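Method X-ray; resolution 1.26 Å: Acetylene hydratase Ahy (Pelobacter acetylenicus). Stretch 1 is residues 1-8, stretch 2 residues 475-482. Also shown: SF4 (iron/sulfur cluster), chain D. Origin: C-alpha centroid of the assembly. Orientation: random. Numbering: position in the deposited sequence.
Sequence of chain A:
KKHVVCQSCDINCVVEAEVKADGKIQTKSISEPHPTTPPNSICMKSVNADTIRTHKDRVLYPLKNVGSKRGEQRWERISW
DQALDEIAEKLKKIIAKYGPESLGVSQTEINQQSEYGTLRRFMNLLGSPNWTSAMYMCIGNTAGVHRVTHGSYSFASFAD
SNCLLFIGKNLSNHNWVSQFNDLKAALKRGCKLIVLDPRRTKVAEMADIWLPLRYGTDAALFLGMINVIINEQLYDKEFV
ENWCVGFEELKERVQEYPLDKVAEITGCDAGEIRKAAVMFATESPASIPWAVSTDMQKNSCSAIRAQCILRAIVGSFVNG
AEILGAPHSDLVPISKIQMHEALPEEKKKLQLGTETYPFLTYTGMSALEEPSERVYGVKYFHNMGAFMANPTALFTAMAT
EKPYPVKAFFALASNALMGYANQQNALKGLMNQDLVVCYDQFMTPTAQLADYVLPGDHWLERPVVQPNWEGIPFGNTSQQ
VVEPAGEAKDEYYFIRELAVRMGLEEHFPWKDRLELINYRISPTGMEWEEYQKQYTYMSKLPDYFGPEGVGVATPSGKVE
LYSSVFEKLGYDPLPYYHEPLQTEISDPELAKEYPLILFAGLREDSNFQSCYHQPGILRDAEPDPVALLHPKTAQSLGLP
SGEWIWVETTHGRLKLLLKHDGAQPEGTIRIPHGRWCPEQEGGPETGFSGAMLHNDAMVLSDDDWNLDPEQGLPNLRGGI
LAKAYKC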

ATOM      1  N   LYS A   1      27.683  12.468 -11.869  1.00 21.96           N
ATOM      2  CA  LYS A   1      26.275  12.624 -11.358  1.00 21.52           C
ATOM      3  C   LYS A   1      25.294  11.668 -12.042  1.00 19.92           C
ATOM      4  O   LYS A   1      25.277  11.532 -13.271  1.00 20.68           O
ATOM      5  CB  LYS A   1      25.769  14.058 -11.524  1.00 22.64           C
ATOM      6  CG  LYS A   1      26.439  15.083 -10.609  1.00 25.77           C
ATOM      7  CD  LYS A   1      25.443  16.119 -10.072  1.00 30.73           C
ATOM      8  CE  LYS A   1      24.801  16.949 -11.189  1.00 33.81           C
ATOM      9  NZ  LYS A   1      24.235  18.238 -10.684  1.00 35.37           N
ATOM     10  N   LYS A   2      24.472  11.011 -11.234  1.00 17.50           N
ATOM     11  CA  LYS A   2      23.481  10.069 -11.743  1.00 15.29           C
ATOM     12  C   LYS A   2      22.078  10.583 -11.427  1.00 14.12           C
ATOM     13  O   LYS A   2      21.901  11.268 -10.406  1.00 14.34           O
ATOM     14  CB  LYS A   2      23.687   8.711 -11.063  1.00 16.58           C
ATOM     15  CG  LYS A   2      25.060   8.057 -11.337  1.00 19.67           C
ATOM     16  CD  LYS A   2      25.142   7.457 -12.745  1.00 21.95           C
ATOM     17  CE  LYS A   2      26.576   7.227 -13.242  1.00 26.44           C
ATOM     18  NZ  LYS A   2      27.462   6.666 -12.208  1.00 28.90           N
ATOM     19  N   HIS A   3      21.097  10.265 -12.277  1.00 12.12           N
ATOM     20  CA  HIS A   3      19.680  10.421 -11.889  1.00 10.89           C
ATOM     21  C   HIS A   3      19.205   9.071 -11.348  1.00 11.11           C
ATOM     22  O   HIS A   3      19.484   8.011 -11.935  1.00 10.52           O
ATOM     23  CB  HIS A   3      18.783  10.970 -13.018  1.00 11.72           C
ATOM     24  CG  HIS A   3      18.662  10.088 -14.224  1.00 12.12           C
ATOM     25  ND1 HIS A   3      17.656   9.157 -14.384  1.00 16.59           N
ATOM     26  CD2 HIS A   3      19.400  10.041 -15.360  1.00 11.65           C
ATOM     27  CE1 HIS A   3      17.792   8.555 -15.553  1.00 13.13           C
ATOM     28  NE2 HIS A   3      18.846   9.068 -16.162  1.00 15.25           N
ATOM     29  N   VAL A   4      18.529   9.111 -10.197  1.00 10.54           N
ATOM     30  CA  VAL A   4      18.167   7.884  -9.480  1.00 10.30           C
ATOM     31  C   VAL A   4      16.733   8.034  -8.995  1.00 10.03           C
ATOM     32  O   VAL A   4      16.369   9.103  -8.481  1.00 10.45           O
ATOM     33  CB  VAL A   4      19.141   7.622  -8.282  1.00 11.23           C
ATOM     34  CG1 VAL A   4      18.951   6.224  -7.730  1.00 10.44           C
ATOM     35  CG2 VAL A   4      20.594   7.830  -8.718  1.00 12.13           C
ATOM     36  N   VAL A   5      15.929   6.981  -9.161  1.00  9.43           N
ATOM     37  CA  VAL A   5      14.618   6.966  -8.526  1.00  9.13           C
ATOM     38  C   VAL A   5      14.801   6.655  -7.020  1.00  9.09           C
ATOM     39  O   VAL A   5      15.298   5.577  -6.654  1.00  8.73           O
ATOM     40  CB  VAL A   5      13.685   5.938  -9.197  1.00  8.53           C
ATOM     41  CG1 VAL A   5      12.395   5.825  -8.394  1.00 10.13           C
ATOM     42  CG2 VAL A   5      13.422   6.329 -10.665  1.00 10.27           C
ATOM     43  N   CYS A   6      14.442   7.595  -6.148  1.00  9.10           N
ATOM     44  CA  CYS A   6      14.584   7.330  -4.743  1.00  9.08           C
ATOM     45  C   CYS A   6      13.545   6.282  -4.350  1.00  8.84           C
ATOM     46  O   CYS A   6      12.359   6.442  -4.660  1.00  8.85           O
ATOM     47  CB  CYS A   6      14.353   8.621  -3.984  1.00 10.02           C
ATOM     48  SG  CYS A   6      14.376   8.384  -2.198  1.00 10.63           S
ATOM     49  N   GLN A   7      14.002   5.218  -3.689  1.00  8.42           N
ATOM     50  CA  GLN A   7      13.091   4.181  -3.198  1.00  9.51           C
ATOM     51  C   GLN A   7      13.125   4.132  -1.677  1.00  9.83           C
ATOM     52  O   GLN A   7      12.849   3.090  -1.068  1.00 10.03           O
ATOM     53  CB  GLN A   7      13.439   2.836  -3.835  1.00  9.16           C
ATOM     54  CG  GLN A   7      13.193   2.869  -5.360  1.00  7.89           C
ATOM     55  CD  GLN A   7      14.220   2.091  -6.174  1.00  7.99           C
ATOM     56  OE1 GLN A   7      14.288   0.851  -6.105  1.00  8.87           O
ATOM     57  NE2 GLN A   7      14.981   2.804  -7.003  1.00  8.33           N
ATOM     58  N   SER A   8      13.443   5.269  -1.063  1.00 10.29           N
ATOM     59  CA  SER A   8      13.348   5.365   0.390  1.00 10.60           C
ATOM     60  C   SER A   8      11.894   5.506   0.844  1.00 10.36           C
ATOM     61  O   SER A   8      11.584   5.269   2.005  1.00 10.62           O
ATOM     62  CB  SER A   8      14.221   6.497   0.937  1.00 10.67           C
ATOM     63  OG  SER A   8      15.585   6.098   1.029  1.00 11.82           O
ATOM     64  N   GLY A 475       7.082   5.640 -16.988  1.00 10.94           N
ATOM     65  CA  GLY A 475       8.180   5.098 -16.185  1.00 11.06           C
ATOM     66  C   GLY A 475       9.317   6.089 -16.125  1.00 11.02           C
ATOM     67  O   GLY A 475       9.663   6.688 -17.144  1.00 12.56           O
ATOM     68  N   ASN A 476       9.873   6.281 -14.930  1.00 10.66           N
ATOM     69  CA  ASN A 476      11.157   6.979 -14.764  1.00 11.17           C
ATOM     70  C   ASN A 476      12.312   5.993 -14.701  1.00 10.65           C
ATOM     71  O   ASN A 476      12.244   4.995 -13.993  1.00 12.38           O
ATOM     72  CB  ASN A 476      11.155   7.827 -13.485  1.00 10.82           C
ATOM     73  CG  ASN A 476      10.192   9.004 -13.565  1.00 12.31           C
ATOM     74  OD1 ASN A 476       9.469   9.305 -12.613  1.00 14.23           O
ATOM     75  ND2 ASN A 476      10.151   9.642 -14.712  1.00 12.53           N
ATOM     76  N   THR A 477      13.378   6.280 -15.432  1.00  9.76           N
ATOM     77  CA  THR A 477      14.589   5.473 -15.311  1.00  9.09           C
ATOM     78  C   THR A 477      15.380   5.819 -14.045  1.00  8.99           C
ATOM     79  O   THR A 477      15.383   6.966 -13.599  1.00  9.65           O
ATOM     80  CB  THR A 477      15.478   5.661 -16.555  1.00  9.25           C
ATOM     81  OG1 THR A 477      15.755   7.065 -16.709  1.00 10.10           O
ATOM     82  CG2 THR A 477      14.769   5.145 -17.800  1.00  9.65           C
ATOM     83  N   SER A 478      16.036   4.803 -13.493  1.00  8.83           N
ATOM     84  CA  SER A 478      16.914   4.952 -12.355  1.00  8.68           C
ATOM     85  C   SER A 478      18.280   4.378 -12.678  1.00  8.71           C
ATOM     86  O   SER A 478      18.399   3.201 -12.999  1.00  7.69           O
ATOM     87  CB  SER A 478      16.332   4.219 -11.155  1.00  7.96           C
ATOM     88  OG  SER A 478      17.055   4.592 -10.005  1.00  8.61           O
ATOM     89  N   GLN A 479      19.317   5.202 -12.584  1.00  8.56           N
ATOM     90  CA  GLN A 479      20.671   4.718 -12.805  1.00  8.46           C
ATOM     91  C   GLN A 479      21.239   4.090 -11.562  1.00  9.77           C
ATOM     92  O   GLN A 479      20.932   4.535 -10.435  1.00  9.36           O
ATOM     93  CB  GLN A 479      21.548   5.875 -13.270  1.00 10.02           C
ATOM     94  CG  GLN A 479      21.082   6.512 -14.577  1.00 10.52           C
ATOM     95  CD  GLN A 479      22.083   7.526 -15.057  1.00 10.76           C
ATOM     96  OE1 GLN A 479      22.250   8.583 -14.455  1.00 12.26           O
ATOM     97  NE2 GLN A 479      22.809   7.172 -16.099  1.00 13.15           N
ATOM     98  N   GLN A 480      22.093   3.084 -11.774  1.00  9.37           N
ATOM     99  CA  GLN A 480      22.864   2.482 -10.697  1.00  9.72           C
ATOM    100  C   GLN A 480      24.008   3.405 -10.259  1.00 10.22           C
ATOM    101  O   GLN A 480      24.827   3.800 -11.096  1.00 11.15           O
ATOM    102  CB  GLN A 480      23.444   1.176 -11.176  1.00  9.55           C
ATOM    103  CG  GLN A 480      24.131   0.383 -10.102  1.00 11.38           C
ATOM    104  CD  GLN A 480      24.557  -0.991 -10.552  1.00 14.16           C
ATOM    105  OE1 GLN A 480      24.319  -1.391 -11.699  1.00 15.49           O
ATOM    106  NE2 GLN A 480      25.160  -1.737  -9.648  1.00 14.72           N
ATOM    107  N   VAL A 481      24.102   3.710  -8.966  1.00 10.42           N
ATOM    108  CA  VAL A 481      25.176   4.585  -8.496  1.00 12.02           C
ATOM    109  C   VAL A 481      26.457   3.806  -8.185  1.00 12.35           C
ATOM    110  O   VAL A 481      27.562   4.180  -8.623  1.00 12.94           O
ATOM    111  CB  VAL A 481      24.721   5.463  -7.307  1.00 12.25           C
ATOM    112  CG1 VAL A 481      25.828   6.442  -6.939  1.00 13.16           C
ATOM    113  CG2 VAL A 481      23.458   6.228  -7.673  1.00 12.54           C
ATOM    114  N   VAL A 482      26.321   2.738  -7.409  1.00 11.79           N
ATOM    115  CA  VAL A 482      27.459   1.888  -7.017  1.00 12.53           C
ATOM    116  C   VAL A 482      27.096   0.412  -7.119  1.00 12.24           C
ATOM    117  O   VAL A 482      25.924   0.050  -7.253  1.00 11.71           O
ATOM    118  CB  VAL A 482      27.992   2.199  -5.568  1.00 12.02           C
ATOM    119  CG1 VAL A 482      28.517   3.634  -5.434  1.00 15.58           C
ATOM    120  CG2 VAL A 482      26.915   1.911  -4.515  1.00 13.75           C
TER
HETATM  121 FE1  SF4 D 800      11.597  11.457   0.206  1.00 13.31          FE
HETATM  122 FE2  SF4 D 800      12.555   9.611  -1.498  1.00 11.40          FE
HETATM  123 FE3  SF4 D 800      10.672  11.373  -2.323  1.00 12.64          FE
HETATM  124 FE4  SF4 D 800      10.022   9.402  -0.628  1.00 11.66          FE
HETATM  125  S1  SF4 D 800      10.705   9.101  -2.756  1.00 10.86           S
HETATM  126  S2  SF4 D 800       9.380  11.630  -0.461  1.00 12.99           S
HETATM  127  S3  SF4 D 800      11.947   9.203   0.640  1.00 10.96           S
HETATM  128  S4  SF4 D 800      12.817  11.904  -1.645  1.00 13.11           S
HETATM  129  O   HOH W   1      17.664   2.553  -8.343  1.00  8.29           O

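Residues 2-5 form a strand; the end-to-end directions of 1-7 and 476-481 differ by 114°, and the CA atoms of Val-4 and Ser-478 are 4.3 Å apart. No ladder of main-chain bonds forms. A single one links the backbones, Gln-479 N to His-3 O at 2.9 Å, and side chains supply the other bonds.

The polar rule here is that side chains stand in for missing backbone partners. Gln-479 bonds His-3 twice: besides its own amide, its side chain, pointing toward the strand, reaches across so that OE1 accepts from His-3 N at 3.0 Å, satisfying both the NH and the carbonyl of one strand residue. Two residues on, Ser-478 OG accepts from Val-5 N at 2.8 Å. The same hydroxyl donates to a water 2.7 Å from OG; that water also accepts from Gln-7 NE2, 3.0 Å away, tying the stretches together just beyond the strand. Gln-7 NE2 also donates to Val-5 O at 2.8 Å, a bond within the first stretch, where the chain leaves the strand. His-3 ND1 adds a weak bond to Thr-477 O, 3.3 Å long and bent to 128°.

The His-3 ring is also used through its face. Gln-479 CG lies 3.9 Å from the ring centroid and 17° off the normal, a CH-pi contact that lets the aliphatic part of the glutamine pack while its amide bonds.

One apolar pair forms, Val-4 CG2 with Val-481 CG2 at 3.4 Å. Val-5, pointing toward the other stretch, also packs its CG2 3.6 Å from the methylene CB of Ser-478. Cys-6 points away from this contact, and its SG binds FE2 of the SF4 cluster at 2.3 Å, so the strand leads directly from the packed contact to a metal ligand.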